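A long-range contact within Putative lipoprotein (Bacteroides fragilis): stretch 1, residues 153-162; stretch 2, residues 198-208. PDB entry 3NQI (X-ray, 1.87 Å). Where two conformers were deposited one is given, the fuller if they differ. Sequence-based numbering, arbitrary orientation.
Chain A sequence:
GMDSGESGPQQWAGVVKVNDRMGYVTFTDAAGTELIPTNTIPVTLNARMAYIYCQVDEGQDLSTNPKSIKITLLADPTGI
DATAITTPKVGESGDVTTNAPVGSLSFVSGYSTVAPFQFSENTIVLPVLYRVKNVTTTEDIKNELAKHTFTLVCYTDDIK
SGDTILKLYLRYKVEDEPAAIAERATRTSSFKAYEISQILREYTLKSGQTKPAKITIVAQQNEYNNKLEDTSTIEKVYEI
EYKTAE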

# COMPACT_ATOMS: atom_id res chain seq x y z
N VAL A 153 -7.87 -8.47 0.02
CA VAL A 153 -8.39 -9.83 0.17
C VAL A 153 -8.58 -10.48 -1.22
O VAL A 153 -9.20 -9.91 -2.13
CB VAL A 153 -9.70 -9.85 1.01
CG1 VAL A 153 -10.18 -11.33 1.36
CG2 VAL A 153 -9.55 -9.00 2.32
N CYS A 154 -8.00 -11.65 -1.36
CA CYS A 154 -8.25 -12.57 -2.47
C CYS A 154 -9.21 -13.66 -2.00
O CYS A 154 -8.92 -14.42 -1.04
CB CYS A 154 -6.95 -13.22 -2.89
SG CYS A 154 -7.16 -14.28 -4.32
N TYR A 155 -10.39 -13.71 -2.61
CA TYR A 155 -11.38 -14.77 -2.30
C TYR A 155 -11.08 -15.94 -3.23
O TYR A 155 -11.39 -15.91 -4.41
CB TYR A 155 -12.84 -14.29 -2.43
CG TYR A 155 -13.12 -13.17 -1.46
CD1 TYR A 155 -13.25 -13.42 -0.10
CD2 TYR A 155 -13.17 -11.86 -1.88
CE1 TYR A 155 -13.47 -12.40 0.81
CE2 TYR A 155 -13.38 -10.83 -1.00
CZ TYR A 155 -13.53 -11.08 0.33
OH TYR A 155 -13.69 -10.04 1.21
N THR A 156 -10.49 -16.98 -2.68
CA THR A 156 -9.96 -18.01 -3.56
C THR A 156 -11.01 -18.89 -4.26
O THR A 156 -10.72 -19.43 -5.32
CB THR A 156 -8.94 -18.84 -2.82
OG1 THR A 156 -9.57 -19.41 -1.67
CG2 THR A 156 -7.78 -17.95 -2.42
N ASP A 157 -12.23 -19.01 -3.71
CA ASP A 157 -13.32 -19.70 -4.42
C ASP A 157 -13.62 -19.08 -5.77
O ASP A 157 -14.13 -19.74 -6.64
CB ASP A 157 -14.64 -19.69 -3.61
CG ASP A 157 -14.64 -20.68 -2.43
OD1 ASP A 157 -13.68 -21.50 -2.31
OD2 ASP A 157 -15.60 -20.62 -1.63
N ASP A 158 -13.31 -17.80 -5.94
CA ASP A 158 -13.60 -17.13 -7.20
C ASP A 158 -12.60 -17.40 -8.30
O ASP A 158 -12.84 -17.02 -9.47
CB ASP A 158 -13.73 -15.62 -6.98
CG ASP A 158 -14.90 -15.26 -6.07
OD1 ASP A 158 -15.79 -16.12 -5.86
OD2 ASP A 158 -14.96 -14.11 -5.57
N ILE A 159 -11.50 -18.07 -7.96
CA ILE A 159 -10.45 -18.34 -8.96
C ILE A 159 -10.77 -19.63 -9.69
O ILE A 159 -10.77 -20.70 -9.10
CB ILE A 159 -9.05 -18.43 -8.36
CG1 ILE A 159 -8.77 -17.22 -7.45
CG2 ILE A 159 -8.00 -18.54 -9.49
CD1 ILE A 159 -7.49 -17.39 -6.59
N LYS A 160 -11.03 -19.52 -10.98
CA LYS A 160 -11.30 -20.69 -11.79
C LYS A 160 -10.12 -21.12 -12.67
O LYS A 160 -9.22 -20.36 -12.96
CB LYS A 160 -12.54 -20.44 -12.63
CG LYS A 160 -13.87 -20.71 -11.86
CD LYS A 160 -14.25 -19.62 -10.88
CE LYS A 160 -15.44 -20.02 -9.94
NZ LYS A 160 -16.29 -18.83 -9.50
N SER A 161 -10.17 -22.36 -13.11
CA SER A 161 -9.18 -22.92 -14.00
C SER A 161 -9.01 -22.04 -15.24
O SER A 161 -10.00 -21.66 -15.84
CB SER A 161 -9.63 -24.31 -14.39
OG SER A 161 -8.65 -24.96 -15.15
N GLY A 162 -7.77 -21.68 -15.57
CA GLY A 162 -7.46 -20.77 -16.69
C GLY A 162 -7.49 -19.26 -16.44
O GLY A 162 -6.94 -18.51 -17.26
N GLN A 198 2.17 -14.98 -1.39
CA GLN A 198 1.27 -16.05 -0.93
C GLN A 198 -0.02 -16.05 -1.76
O GLN A 198 -0.49 -17.11 -2.16
CB GLN A 198 0.95 -15.95 0.55
CG GLN A 198 2.16 -16.33 1.45
CD GLN A 198 1.86 -16.25 2.94
OE1 GLN A 198 0.84 -15.71 3.34
NE2 GLN A 198 2.76 -16.81 3.76
N ILE A 199 -0.49 -14.85 -2.12
CA ILE A 199 -1.69 -14.71 -2.93
C ILE A 199 -1.43 -15.29 -4.32
O ILE A 199 -2.25 -16.05 -4.85
CB ILE A 199 -2.13 -13.25 -3.12
CG1 ILE A 199 -2.25 -12.49 -1.79
CG2 ILE A 199 -3.44 -13.22 -3.84
CD1 ILE A 199 -2.86 -13.27 -0.69
N LEU A 200 -0.29 -14.91 -4.90
CA LEU A 200 0.12 -15.42 -6.22
C LEU A 200 0.25 -16.94 -6.24
O LEU A 200 -0.17 -17.56 -7.20
CB LEU A 200 1.37 -14.72 -6.74
CG LEU A 200 1.20 -13.25 -7.14
CD1 LEU A 200 2.57 -12.47 -7.23
CD2 LEU A 200 0.44 -13.12 -8.47
N ARG A 201 0.80 -17.53 -5.17
CA ARG A 201 0.96 -18.96 -5.06
C ARG A 201 -0.42 -19.66 -5.14
O ARG A 201 -0.59 -20.62 -5.89
CB ARG A 201 1.69 -19.32 -3.76
CG ARG A 201 2.32 -20.68 -3.75
CD ARG A 201 2.68 -21.14 -2.34
NE ARG A 201 1.64 -20.80 -1.38
CZ ARG A 201 0.46 -21.40 -1.25
NH1 ARG A 201 0.10 -22.39 -2.02
NH2 ARG A 201 -0.38 -20.95 -0.35
N GLU A 202 -1.39 -19.16 -4.37
CA GLU A 202 -2.76 -19.71 -4.36
C GLU A 202 -3.48 -19.52 -5.67
O GLU A 202 -4.15 -20.42 -6.14
CB GLU A 202 -3.61 -19.17 -3.20
CG GLU A 202 -3.30 -19.90 -1.91
CD GLU A 202 -3.77 -21.35 -1.93
OE1 GLU A 202 -4.95 -21.61 -1.67
OE2 GLU A 202 -3.01 -22.26 -2.25
N TYR A 203 -3.26 -18.38 -6.30
CA TYR A 203 -3.81 -18.08 -7.59
C TYR A 203 -3.29 -19.08 -8.66
O TYR A 203 -4.03 -19.59 -9.51
CB TYR A 203 -3.45 -16.64 -7.99
CG TYR A 203 -3.50 -16.45 -9.46
CD1 TYR A 203 -4.72 -16.21 -10.12
CD2 TYR A 203 -2.35 -16.61 -10.24
CE1 TYR A 203 -4.75 -16.11 -11.50
CE2 TYR A 203 -2.38 -16.50 -11.60
CZ TYR A 203 -3.57 -16.23 -12.24
OH TYR A 203 -3.60 -16.13 -13.64
N THR A 204 -1.99 -19.35 -8.62
CA THR A 204 -1.40 -20.36 -9.48
C THR A 204 -1.98 -21.75 -9.26
O THR A 204 -2.24 -22.48 -10.24
CB THR A 204 0.17 -20.39 -9.35
OG1 THR A 204 0.67 -19.21 -10.00
CG2 THR A 204 0.77 -21.64 -9.99
N LEU A 205 -2.14 -22.15 -8.01
CA LEU A 205 -2.67 -23.48 -7.74
C LEU A 205 -4.11 -23.65 -8.23
O LEU A 205 -4.44 -24.70 -8.74
CB LEU A 205 -2.58 -23.84 -6.27
CG LEU A 205 -1.16 -24.13 -5.80
CD1 LEU A 205 -1.19 -24.17 -4.30
CD2 LEU A 205 -0.60 -25.41 -6.39
N LYS A 206 -4.94 -22.61 -8.12
CA LYS A 206 -6.36 -22.71 -8.52
C LYS A 206 -6.57 -22.47 -10.01
O LYS A 206 -7.41 -23.08 -10.61
CB LYS A 206 -7.22 -21.71 -7.75
CG LYS A 206 -7.12 -21.73 -6.24
CD LYS A 206 -7.77 -22.91 -5.61
CE LYS A 206 -7.95 -22.63 -4.10
NZ LYS A 206 -8.34 -23.83 -3.30
N SER A 207 -5.79 -21.57 -10.62
CA SER A 207 -5.93 -21.28 -12.03
C SER A 207 -5.11 -22.17 -12.99
O SER A 207 -5.44 -22.29 -14.19
CB SER A 207 -5.57 -19.82 -12.30
OG SER A 207 -4.18 -19.63 -12.14
N GLY A 208 -4.01 -22.74 -12.48
CA GLY A 208 -3.06 -23.45 -13.30
C GLY A 208 -2.15 -22.51 -14.08
O GLY A 208 -1.33 -22.98 -14.84
O HOH W 1 -10.77 -21.65 -2.44

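A helix that packs against an irregular segment commonly presents side chains along its length and bare backbone acceptors at its C-terminal end, and this contact uses both. Ile-159, Lys-206 and Ser-207 cover the most surface. Ile-159, just past a short 3-10 segment, points toward the helix and reaches three of its residues. Its CD1 lies 3.9 Å from Tyr-203 CA, close to the backbone itself, while its CG2 approaches Lys-206 CB at 3.7 Å and Ser-207 CB at 3.9 Å. The same methyl, Ile-159 CG2, meets the Tyr-203 ring obliquely, 4.1 Å from Tyr-203 CD1. Tyr-203, Lys-206 and Ser-207 are neighbours on one side of the helix, so a single branched side chain can touch all three.

Lys-206 shows how a long side chain can be apolar along its length and polar at its tip. Its CB packs on Ile-159, and farther out its CE lies 4.1 Å from Thr-156 CB. The ammonium NZ then makes a weak hydrogen bond, 3.4 Å long, to a water that also bonds Thr-156 OG1 at 2.7 Å and donates to Asp-157 OD1 at 2.9 Å. The water thus links the lysine to the 3-10 segment.

Ser-207 supplies the one hydrogen bond across the contact, through its backbone carbonyl. In the last helical turn this carbonyl is free of the i+4 pairing within the helix, and Gly-162 N donates to Ser-207 O at 2.8 Å, with a nearly straight angle of 164°. Nearby, Ser-207 CA makes a CA-H...O contact with Lys-160 O at 3.5 Å. The serine hydroxyl instead turns back into its own helix, OG donating to Tyr-203 O at 2.6 Å.

At the other end of the contact, the strand residue Cys-154 adds a small apolar contact, its CB 3.6 Å from Ile-199 CG2.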